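Long-range contacts in diacylglycerol lipase (Aspergillus oryzae, PDB 5XK2), which probably hydrolyses ester bonds of mono- and diacylglycerols, as a fungal class 3 lipase of the alpha/beta-hydrolase superfamily captured here in its closed conformation: residues Y199-N204 against Y225-P230; D17-V22 against W270-A275; D205-K210 against L263-H268. All blocks are in the same frame, centred on the assembly; numbering follows the deposited sequence.

Contact 1. Residues Y199-N204 against Y225-P230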
loop_
_atom_site.group_PDB
_atom_site.type_symbol
_atom_site.label_atom_id
_atom_site.label_comp_id
_atom_site.label_asym_id
_atom_site.label_seq_id
_atom_site.Cartn_x
_atom_site.Cartn_y
_atom_site.Cartn_z
ATOM N N TYR A 199 -26.000 2.560 1.385
ATOM C CA TYR A 199 -25.273 3.672 1.998
ATOM C C TYR A 199 -23.786 3.514 1.735
ATOM O O TYR A 199 -23.054 2.861 2.503
ATOM C CB TYR A 199 -25.580 3.713 3.503
ATOM C CG TYR A 199 -27.066 3.724 3.723
ATOM C CD1 TYR A 199 -27.787 4.901 3.556
ATOM C CD2 TYR A 199 -27.756 2.560 4.051
ATOM C CE1 TYR A 199 -29.184 4.914 3.700
ATOM C CE2 TYR A 199 -29.154 2.568 4.212
ATOM C CZ TYR A 199 -29.851 3.763 4.032
ATOM O OH TYR A 199 -31.223 3.821 4.179
ATOM N N ARG A 200 -23.329 4.226 0.713
ATOM C CA ARG A 200 -21.937 4.188 0.293
ATOM C C ARG A 200 -21.277 5.498 0.688
ATOM O O ARG A 200 -21.799 6.581 0.384
ATOM C CB ARG A 200 -21.815 3.965 -1.224
ATOM C CG ARG A 200 -20.336 4.009 -1.698
ATOM C CD ARG A 200 -20.219 3.777 -3.201
ATOM N NE ARG A 200 -20.814 4.864 -3.998
ATOM C CZ ARG A 200 -20.232 6.039 -4.254
ATOM N NH1 ARG A 200 -19.014 6.310 -3.773
ATOM N NH2 ARG A 200 -20.862 6.939 -5.021
ATOM N N PHE A 201 -20.142 5.396 1.376
ATOM C CA PHE A 201 -19.461 6.575 1.917
ATOM C C PHE A 201 -18.137 6.857 1.261
ATOM O O PHE A 201 -17.409 5.952 0.870
ATOM C CB PHE A 201 -19.235 6.400 3.425
ATOM C CG PHE A 201 -20.511 6.254 4.191
ATOM C CD1 PHE A 201 -21.109 5.015 4.311
ATOM C CD2 PHE A 201 -21.116 7.354 4.767
ATOM C CE1 PHE A 201 -22.303 4.862 5.018
ATOM C CE2 PHE A 201 -22.310 7.225 5.454
ATOM C CZ PHE A 201 -22.910 5.970 5.578
ATOM N N THR A 202 -17.816 8.144 1.172
ATOM C CA THR A 202 -16.480 8.594 0.809
ATOM C C THR A 202 -16.027 9.641 1.811
ATOM O O THR A 202 -16.841 10.225 2.536
ATOM C CB THR A 202 -16.443 9.244 -0.562
ATOM O OG1 THR A 202 -17.322 10.383 -0.533
ATOM C CG2 THR A 202 -16.889 8.252 -1.668
ATOM N N HIS A 203 -14.728 9.884 1.860
ATOM C CA HIS A 203 -14.214 10.842 2.833
ATOM C C HIS A 203 -13.190 11.734 2.184
ATOM O O HIS A 203 -12.115 11.255 1.816
ATOM C CB HIS A 203 -13.592 10.103 4.021
ATOM C CG HIS A 203 -13.048 11.025 5.076
ATOM N ND1 HIS A 203 -11.824 10.826 5.674
ATOM C CD2 HIS A 203 -13.557 12.161 5.618
ATOM C CE1 HIS A 203 -11.606 11.786 6.562
ATOM N NE2 HIS A 203 -12.636 12.611 6.545
ATOM N N ASN A 204 -13.515 13.023 2.072
ATOM C CA ASN A 204 -12.590 14.000 1.486
ATOM C C ASN A 204 -11.948 13.456 0.212
ATOM O O ASN A 204 -12.662 13.022 -0.706
ATOM C CB ASN A 204 -11.542 14.428 2.530
ATOM C CG ASN A 204 -12.159 15.293 3.621
ATOM O OD1 ASN A 204 -13.098 16.044 3.354
ATOM N ND2 ASN A 204 -11.635 15.191 4.842
ATOM N N TYR A 225 -22.458 9.282 0.032
ATOM C CA TYR A 225 -22.485 10.048 1.276
ATOM C C TYR A 225 -21.081 10.542 1.475
ATOM O O TYR A 225 -20.203 9.807 1.928
ATOM C CB TYR A 225 -22.964 9.169 2.456
ATOM C CG TYR A 225 -24.435 8.834 2.351
ATOM C CD1 TYR A 225 -24.885 7.795 1.531
ATOM C CD2 TYR A 225 -25.378 9.590 3.035
ATOM C CE1 TYR A 225 -26.231 7.515 1.418
ATOM C CE2 TYR A 225 -26.733 9.317 2.915
ATOM C CZ TYR A 225 -27.147 8.270 2.107
ATOM O OH TYR A 225 -28.509 7.983 1.980
ATOM N N TYR A 226 -20.889 11.827 1.169
ATOM C CA TYR A 226 -19.562 12.431 1.099
ATOM C C TYR A 226 -19.264 13.112 2.418
ATOM O O TYR A 226 -19.912 14.101 2.781
ATOM C CB TYR A 226 -19.539 13.425 -0.066
ATOM C CG TYR A 226 -18.281 14.231 -0.270
ATOM C CD1 TYR A 226 -17.010 13.639 -0.220
ATOM C CD2 TYR A 226 -18.373 15.586 -0.570
ATOM C CE1 TYR A 226 -15.865 14.403 -0.452
ATOM C CE2 TYR A 226 -17.248 16.340 -0.809
ATOM C CZ TYR A 226 -16.002 15.751 -0.746
ATOM O OH TYR A 226 -14.901 16.546 -0.995
ATOM N N ILE A 227 -18.302 12.559 3.151
ATOM C CA ILE A 227 -17.936 13.068 4.471
ATOM C C ILE A 227 -16.800 14.062 4.326
ATOM O O ILE A 227 -15.769 13.738 3.746
ATOM C CB ILE A 227 -17.472 11.947 5.419
ATOM C CG1 ILE A 227 -18.508 10.829 5.509
ATOM C CG2 ILE A 227 -17.128 12.527 6.807
ATOM C CD1 ILE A 227 -17.889 9.536 6.049
ATOM N N THR A 228 -17.021 15.291 4.773
ATOM C CA THR A 228 -15.992 16.340 4.696
ATOM C C THR A 228 -15.374 16.751 6.043
ATOM O O THR A 228 -14.718 17.782 6.134
ATOM C CB THR A 228 -16.535 17.571 3.951
ATOM O OG1 THR A 228 -17.808 17.945 4.486
ATOM C CG2 THR A 228 -16.668 17.250 2.467
ATOM N N ALA A 229 -15.646 16.010 7.105
ATOM C CA ALA A 229 -14.995 16.285 8.388
ATOM C C ALA A 229 -13.489 15.990 8.345
ATOM O O ALA A 229 -13.067 15.066 7.653
ATOM C CB ALA A 229 -15.659 15.447 9.474
ATOM N N PRO A 230 -12.678 16.726 9.127
ATOM C CA PRO A 230 -11.265 16.361 9.257
ATOM C C PRO A 230 -11.085 14.963 9.877
ATOM O O PRO A 230 -11.958 14.471 10.633
ATOM C CB PRO A 230 -10.699 17.439 10.197
ATOM C CG PRO A 230 -11.651 18.580 10.088
ATOM C CD PRO A 230 -13.008 17.941 9.896
HETATM O O HOH W 1 -12.038 18.163 6.074
#
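Tyr-225 N donates to Arg-200 O, and Thr-202 N returns a bond to Tyr-225 O, opening a parallel pairing that runs on through Thr-202 O, which accepts from Ile-227 N at 2.8 Å, and closes where Asn-204 N meets Ile-227 O. The largest share of the buried area belongs to Tyr-225, whose side chain can be followed outward. Its CB packs against the ring atom CD2 of Phe-201 at 3.5 Å. CG is anti to the carbonyl carbon (chi1 -70°), and beyond it CD1 passes 3.5 Å from Arg-200 O, which lies at the ring edge. CE1 then reaches CD1 of Tyr-199 at 3.7 Å, and the hydroxyl OH ends beside the same CD1, near the plane of the Tyr-199 ring. The two tyrosines lie side by side and point the same way, their planes 51° apart; Phe-18 of the N-terminal helix joins this aromatic cluster.

At the other end, where the strands give way to loop, His-203 sends NE2 to Ala-229 O in a 2.7 Å bond that lies in the imidazole plane, while ND1 is hydrogen-bonded to Ser-267 O. Both ring nitrogens are thus held, which fixes the rotation of the ring. Asn-204 ND2 adds a weak bond to Ala-229 O and another weak one to a water, which donates a firmer bond, 2.7 Å, to Thr-228 O.

Neighbouring parallel strands, 198-203 and 224-227, are paired here in the central mixed sheet typical of the alpha/beta-hydrolase fold.

Contact 2. Residues D17-V22 against W270-A275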
loop_
_atom_site.group_PDB
_atom_site.type_symbol
_atom_site.label_atom_id
_atom_site.label_comp_id
_atom_site.label_asym_id
_atom_site.label_seq_id
_atom_site.Cartn_x
_atom_site.Cartn_y
_atom_site.Cartn_z
ATOM N N ASP A 17 -26.903 6.266 13.137
ATOM C CA ASP A 17 -26.952 4.949 12.501
ATOM C C ASP A 17 -25.655 4.698 11.725
ATOM O O ASP A 17 -25.023 3.640 11.848
ATOM C CB ASP A 17 -28.172 4.866 11.568
ATOM C CG ASP A 17 -28.340 3.499 10.916
ATOM O OD1 ASP A 17 -28.812 2.562 11.595
ATOM O OD2 ASP A 17 -28.015 3.375 9.708
ATOM N N PHE A 18 -25.253 5.692 10.943
ATOM C CA PHE A 18 -24.048 5.575 10.122
ATOM C C PHE A 18 -22.795 5.353 10.979
ATOM O O PHE A 18 -21.882 4.616 10.590
ATOM C CB PHE A 18 -23.851 6.836 9.272
ATOM C CG PHE A 18 -24.868 7.027 8.181
ATOM C CD1 PHE A 18 -25.739 6.010 7.811
ATOM C CD2 PHE A 18 -24.944 8.248 7.515
ATOM C CE1 PHE A 18 -26.653 6.200 6.778
ATOM C CE2 PHE A 18 -25.854 8.450 6.489
ATOM C CZ PHE A 18 -26.717 7.441 6.124
ATOM N N LYS A 19 -22.748 6.018 12.131
ATOM C CA LYS A 19 -21.628 5.873 13.065
ATOM C C LYS A 19 -21.603 4.515 13.764
ATOM O O LYS A 19 -20.586 4.125 14.349
ATOM C CB LYS A 19 -21.680 6.987 14.111
ATOM C CG LYS A 19 -21.313 8.348 13.543
ATOM C CD LYS A 19 -21.591 9.462 14.554
ATOM C CE LYS A 19 -21.139 10.810 13.994
ATOM N NZ LYS A 19 -21.353 11.898 15.001
ATOM N N PHE A 20 -22.741 3.825 13.776
ATOM C CA PHE A 20 -22.799 2.508 14.388
ATOM C C PHE A 20 -22.307 1.371 13.481
ATOM O O PHE A 20 -21.429 0.598 13.868
ATOM C CB PHE A 20 -24.235 2.222 14.838
ATOM C CG PHE A 20 -24.424 0.856 15.430
ATOM C CD1 PHE A 20 -23.837 0.532 16.639
ATOM C CD2 PHE A 20 -25.191 -0.101 14.774
ATOM C CE1 PHE A 20 -24.008 -0.724 17.210
ATOM C CE2 PHE A 20 -25.366 -1.358 15.336
ATOM C CZ PHE A 20 -24.771 -1.677 16.542
ATOM N N TRP A 21 -22.831 1.268 12.257
ATOM C CA TRP A 21 -22.535 0.072 11.468
ATOM C C TRP A 21 -21.070 0.020 11.055
ATOM O O TRP A 21 -20.537 -1.070 10.812
ATOM C CB TRP A 21 -23.466 -0.033 10.228
ATOM C CG TRP A 21 -24.902 -0.121 10.659
ATOM C CD1 TRP A 21 -25.829 0.865 10.606
ATOM C CD2 TRP A 21 -25.537 -1.239 11.300
ATOM N NE1 TRP A 21 -27.029 0.426 11.144
ATOM C CE2 TRP A 21 -26.861 -0.858 11.592
ATOM C CE3 TRP A 21 -25.104 -2.524 11.661
ATOM C CZ2 TRP A 21 -27.771 -1.720 12.202
ATOM C CZ3 TRP A 21 -26.012 -3.379 12.271
ATOM C CH2 TRP A 21 -27.328 -2.968 12.544
ATOM N N VAL A 22 -20.403 1.173 11.024
ATOM C CA VAL A 22 -18.984 1.177 10.664
ATOM C C VAL A 22 -18.162 0.389 11.703
ATOM O O VAL A 22 -17.090 -0.117 11.393
ATOM C CB VAL A 22 -18.434 2.622 10.513
ATOM C CG1 VAL A 22 -18.427 3.366 11.850
ATOM C CG2 VAL A 22 -17.048 2.614 9.842
ATOM N N TRP A 270 -10.184 7.068 8.020
ATOM C CA TRP A 270 -11.043 7.771 8.968
ATOM C C TRP A 270 -12.445 7.928 8.381
ATOM O O TRP A 270 -12.713 8.896 7.670
ATOM C CB TRP A 270 -10.446 9.163 9.283
ATOM C CG TRP A 270 -9.110 9.082 9.953
ATOM C CD1 TRP A 270 -7.887 9.222 9.368
ATOM C CD2 TRP A 270 -8.861 8.813 11.348
ATOM N NE1 TRP A 270 -6.885 9.055 10.314
ATOM C CE2 TRP A 270 -7.462 8.802 11.527
ATOM C CE3 TRP A 270 -9.686 8.565 12.446
ATOM C CZ2 TRP A 270 -6.870 8.560 12.774
ATOM C CZ3 TRP A 270 -9.086 8.341 13.695
ATOM C CH2 TRP A 270 -7.699 8.338 13.837
ATOM N N TYR A 271 -13.335 6.999 8.737
ATOM C CA TYR A 271 -14.740 7.058 8.330
ATOM C C TYR A 271 -15.519 6.958 9.622
ATOM O O TYR A 271 -15.845 5.874 10.086
ATOM C CB TYR A 271 -15.056 5.898 7.358
ATOM C CG TYR A 271 -14.685 6.215 5.930
ATOM C CD1 TYR A 271 -13.345 6.265 5.520
ATOM C CD2 TYR A 271 -15.668 6.503 4.995
ATOM C CE1 TYR A 271 -13.008 6.590 4.195
ATOM C CE2 TYR A 271 -15.343 6.817 3.670
ATOM C CZ TYR A 271 -14.017 6.869 3.284
ATOM O OH TYR A 271 -13.714 7.188 1.980
ATOM N N PHE A 272 -15.839 8.127 10.155
ATOM C CA PHE A 272 -16.399 8.356 11.495
ATOM C C PHE A 272 -15.520 7.899 12.641
ATOM O O PHE A 272 -15.303 8.668 13.568
ATOM C CB PHE A 272 -17.745 7.650 11.641
ATOM C CG PHE A 272 -18.732 8.046 10.598
ATOM C CD1 PHE A 272 -19.366 9.285 10.673
ATOM C CD2 PHE A 272 -19.008 7.209 9.525
ATOM C CE1 PHE A 272 -20.282 9.688 9.683
ATOM C CE2 PHE A 272 -19.920 7.604 8.536
ATOM C CZ PHE A 272 -20.553 8.840 8.619
ATOM N N ILE A 273 -14.839 6.770 12.459
ATOM C CA ILE A 273 -13.965 6.190 13.468
ATOM C C ILE A 273 -12.680 5.834 12.752
ATOM O O ILE A 273 -12.619 5.925 11.525
ATOM C CB ILE A 273 -14.559 4.901 14.119
ATOM C CG1 ILE A 273 -14.729 3.802 13.068
ATOM C CG2 ILE A 273 -15.875 5.200 14.830
ATOM C CD1 ILE A 273 -15.105 2.396 13.638
ATOM N N HIS A 274 -11.694 5.327 13.486
ATOM C CA HIS A 274 -10.479 4.862 12.831
ATOM C C HIS A 274 -10.781 3.434 12.413
ATOM O O HIS A 274 -10.660 2.501 13.199
ATOM C CB HIS A 274 -9.304 4.939 13.822
ATOM C CG HIS A 274 -7.967 4.673 13.210
ATOM N ND1 HIS A 274 -6.793 4.734 13.940
ATOM C CD2 HIS A 274 -7.606 4.373 11.939
ATOM C CE1 HIS A 274 -5.772 4.454 13.147
ATOM N NE2 HIS A 274 -6.238 4.235 11.928
ATOM N N ALA A 275 -11.116 3.266 11.130
ATOM C CA ALA A 275 -11.849 2.074 10.707
ATOM C C ALA A 275 -11.012 0.809 10.712
ATOM O O ALA A 275 -11.523 -0.277 10.972
ATOM C CB ALA A 275 -12.440 2.304 9.301
#
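Val-22 meets Ile-273 tip to tip, and Phe-272 sets its ring against Phe-18 and Lys-19, so that the N-terminal helix 14-27 of this alpha/beta-hydrolase is joined to the irregular C-terminal segment 270-275. The contact is apolar, and its two sides differ in burial and in the number of atoms that touch.

The closely packed side is centred on Val-22, which is buried, as is Phe-18. The CG1 methyl of Val-22 lies between the backbone N and the carbonyl carbon (chi1 66°) and meets both CG1 and CD1 of Ile-273, the latter at 3.9 Å. The CG2 methyl turns to the backbone instead and rests 3.5 Å from Tyr-271 O, a carbonyl that also accepts a bond from Ile-273 N. The side chain of Tyr-271 itself leads away from the helix, to Asp-206. Phe-18 likewise offers Phe-272 little more than its CB, which is 3.9 Å from CZ, because its ring turns off to join Phe-201 and Tyr-225 edge-to-face. Tyr-178 of strand 173-178 also packs against both Val-22 and Phe-272.

Toward the surface, Lys-19 is partly exposed, and it touches the ring of Phe-272 with methylene carbons alone. The lysine chain is extended beyond CG and crosses the phenylalanine side chain at about a right angle, carrying its ammonium group past the ring to Val-235 O. Few atoms meet here, though they do so at no greater distance than on the buried side: CE passes CD1 of Phe-272 at 4.1 Å, and the nearest approach is that of Lys-19 CG to Phe-272 CD1, at 3.6 Å.

Contact 3. Residues D205-K210 against L263-H268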
loop_
_atom_site.group_PDB
_atom_site.type_symbol
_atom_site.label_atom_id
_atom_site.label_comp_id
_atom_site.label_asym_id
_atom_site.label_seq_id
_atom_site.Cartn_x
_atom_site.Cartn_y
_atom_site.Cartn_z
ATOM N N ASP A 205 -10.618 13.488 0.158
ATOM C CA ASP A 205 -9.843 13.121 -1.033
ATOM C C ASP A 205 -9.364 11.668 -1.020
ATOM O O ASP A 205 -8.351 11.339 -1.636
ATOM C CB ASP A 205 -8.669 14.089 -1.261
ATOM C CG ASP A 205 -7.735 14.203 -0.077
ATOM O OD1 ASP A 205 -8.022 13.646 1.001
ATOM O OD2 ASP A 205 -6.696 14.893 -0.239
ATOM N N ASP A 206 -10.022 10.815 -0.246
ATOM C CA ASP A 206 -9.639 9.386 -0.213
ATOM C C ASP A 206 -9.430 8.847 -1.645
ATOM O O ASP A 206 -10.292 8.990 -2.494
ATOM C CB ASP A 206 -10.753 8.620 0.514
ATOM C CG ASP A 206 -10.509 7.120 0.590
ATOM O OD1 ASP A 206 -9.454 6.628 0.128
ATOM O OD2 ASP A 206 -11.403 6.441 1.148
ATOM N N PRO A 207 -8.236 8.302 -1.940
ATOM C CA PRO A 207 -8.005 7.838 -3.318
ATOM C C PRO A 207 -8.741 6.549 -3.708
ATOM O O PRO A 207 -8.961 6.297 -4.901
ATOM C CB PRO A 207 -6.491 7.607 -3.364
ATOM C CG PRO A 207 -6.109 7.294 -1.950
ATOM C CD PRO A 207 -7.030 8.177 -1.094
ATOM N N VAL A 208 -9.077 5.719 -2.725
ATOM C CA VAL A 208 -9.566 4.379 -3.040
ATOM C C VAL A 208 -10.914 4.375 -3.786
ATOM O O VAL A 208 -11.055 3.617 -4.742
ATOM C CB VAL A 208 -9.601 3.511 -1.759
ATOM C CG1 VAL A 208 -10.193 2.123 -2.048
ATOM C CG2 VAL A 208 -8.150 3.354 -1.219
ATOM N N PRO A 209 -11.883 5.237 -3.408
ATOM C CA PRO A 209 -13.144 5.281 -4.170
ATOM C C PRO A 209 -12.995 5.793 -5.604
ATOM O O PRO A 209 -14.006 5.905 -6.296
ATOM C CB PRO A 209 -14.044 6.206 -3.328
ATOM C CG PRO A 209 -13.523 6.014 -1.932
ATOM C CD PRO A 209 -12.020 5.985 -2.145
ATOM N N LYS A 210 -11.806 6.248 -5.996
ATOM C CA LYS A 210 -11.602 6.650 -7.380
ATOM C C LYS A 210 -11.130 5.513 -8.278
ATOM O O LYS A 210 -10.855 5.734 -9.460
ATOM C CB LYS A 210 -10.592 7.793 -7.454
ATOM C CG LYS A 210 -11.066 9.014 -6.741
ATOM C CD LYS A 210 -9.991 10.086 -6.754
ATOM C CE LYS A 210 -10.226 11.041 -5.653
ATOM N NZ LYS A 210 -9.217 12.119 -5.701
ATOM N N LEU A 263 -0.794 10.338 -1.420
ATOM C CA LEU A 263 -0.586 10.990 -0.128
ATOM C C LEU A 263 -1.905 11.329 0.554
ATOM O O LEU A 263 -1.921 11.696 1.725
ATOM C CB LEU A 263 0.272 12.252 -0.279
ATOM C CG LEU A 263 0.850 12.770 1.044
ATOM C CD1 LEU A 263 1.681 11.716 1.773
ATOM C CD2 LEU A 263 1.670 14.023 0.792
ATOM N N ALA A 264 -3.017 11.162 -0.160
ATOM C CA ALA A 264 -4.335 11.361 0.458
ATOM C C ALA A 264 -4.804 10.096 1.182
ATOM O O ALA A 264 -5.933 10.031 1.669
ATOM C CB ALA A 264 -5.352 11.787 -0.578
ATOM N N PHE A 265 -3.948 9.079 1.260
ATOM C CA PHE A 265 -4.380 7.824 1.838
ATOM C C PHE A 265 -4.863 7.953 3.290
ATOM O O PHE A 265 -5.729 7.202 3.718
ATOM C CB PHE A 265 -3.276 6.769 1.755
ATOM C CG PHE A 265 -3.789 5.397 1.987
ATOM C CD1 PHE A 265 -4.459 4.727 0.987
ATOM C CD2 PHE A 265 -3.682 4.808 3.239
ATOM C CE1 PHE A 265 -4.974 3.475 1.209
ATOM C CE2 PHE A 265 -4.197 3.543 3.471
ATOM C CZ PHE A 265 -4.844 2.879 2.455
ATOM N N HIS A 266 -4.347 8.929 4.031
ATOM C CA HIS A 266 -4.814 9.156 5.400
ATOM C C HIS A 266 -6.347 9.253 5.454
ATOM O O HIS A 266 -6.968 8.787 6.402
ATOM C CB HIS A 266 -4.182 10.431 5.974
ATOM C CG HIS A 266 -4.609 11.683 5.274
ATOM N ND1 HIS A 266 -5.646 12.474 5.725
ATOM C CD2 HIS A 266 -4.175 12.254 4.121
ATOM C CE1 HIS A 266 -5.813 13.495 4.898
ATOM N NE2 HIS A 266 -4.933 13.386 3.919
ATOM N N SER A 267 -6.946 9.832 4.414
ATOM C CA SER A 267 -8.405 10.019 4.372
ATOM C C SER A 267 -9.145 8.686 4.352
ATOM O O SER A 267 -10.290 8.591 4.782
ATOM C CB SER A 267 -8.806 10.843 3.147
ATOM O OG SER A 267 -8.282 12.168 3.281
ATOM N N HIS A 268 -8.475 7.650 3.856
ATOM C CA HIS A 268 -9.113 6.343 3.690
ATOM C C HIS A 268 -9.432 5.658 5.008
ATOM O O HIS A 268 -10.338 4.823 5.052
ATOM C CB HIS A 268 -8.205 5.408 2.856
ATOM C CG HIS A 268 -8.853 4.116 2.461
ATOM N ND1 HIS A 268 -10.010 4.060 1.711
ATOM C CD2 HIS A 268 -8.466 2.830 2.653
ATOM C CE1 HIS A 268 -10.321 2.792 1.482
ATOM N NE2 HIS A 268 -9.398 2.027 2.041
HETATM O O HOH W 2 -4.691 14.834 1.580
#
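Asp-206 and His-268 meet with carboxylate and imidazole planes 60° apart, yet the bond between them is well formed. ND1 donates to OD2 at 2.8 Å with an N-H...O angle of 168°; the oxygen lies in the ring plane, and the nitrogen approaches on the syn side of the carboxylate. CG of Asp-206 is anti to the backbone N (chi1 178°), which carries it to the side of His-268. The rotation of the carboxylate is further fixed by two bonds: Val-208 N reaches OD1 from above the carboxylate plane at 3.0 Å, an Asx turn, while Tyr-271 OH binds OD2.

Val-208 also packs against the imidazole. Its CG2 methyl sits over the ring face, 3.5 Å from the centroid of the His-268 ring, in a CH-pi contact.

Alongside, Ser-267 OG donates to Asp-205 OD1 at 2.7 Å, nearly along its C-O axis. OD2 of that aspartate is met by CB of Ala-264 at 3.4 Å, and a water connects OD2 to His-266 NE2, whose ring is also bonded through ND1 to Asp-231.

His-268 NE2 is hydrogen-bonded to Ser-153 OG, and Ser-153, in a GxSxG sequence, probably sits on the nucleophile elbow. Ser-153, His-268 and Asp-206 therefore have the geometry of a Ser-His-Asp catalytic triad, consistent with a charge relay in which the aspartate orients the histidine toward the probable nucleophile.

How the contacts relate
Contact 3 holds two residues of the probable catalytic triad, and contacts 1 and 2 flank it. Contact 1 delivers strand 198-203 to the loop that starts contact 3, and Asp-206 lies three residues past the end of that strand; the two centres are 11 Å apart, and the 2.9 Å bond from His-203 ND1 to Ser-267 O ties the strand end to the segment of His-268. Contact 2 spans both others in sequence, from N-terminal helix to C-terminal segment. Phe-18 brings that helix onto the aromatic cluster of contact 1, its CG 3.4 Å from Phe-201 CZ. Although contacts 2 and 3 are centred 16 Å apart, Tyr-271 OH comes within 2.6 Å of Asp-206 OD2.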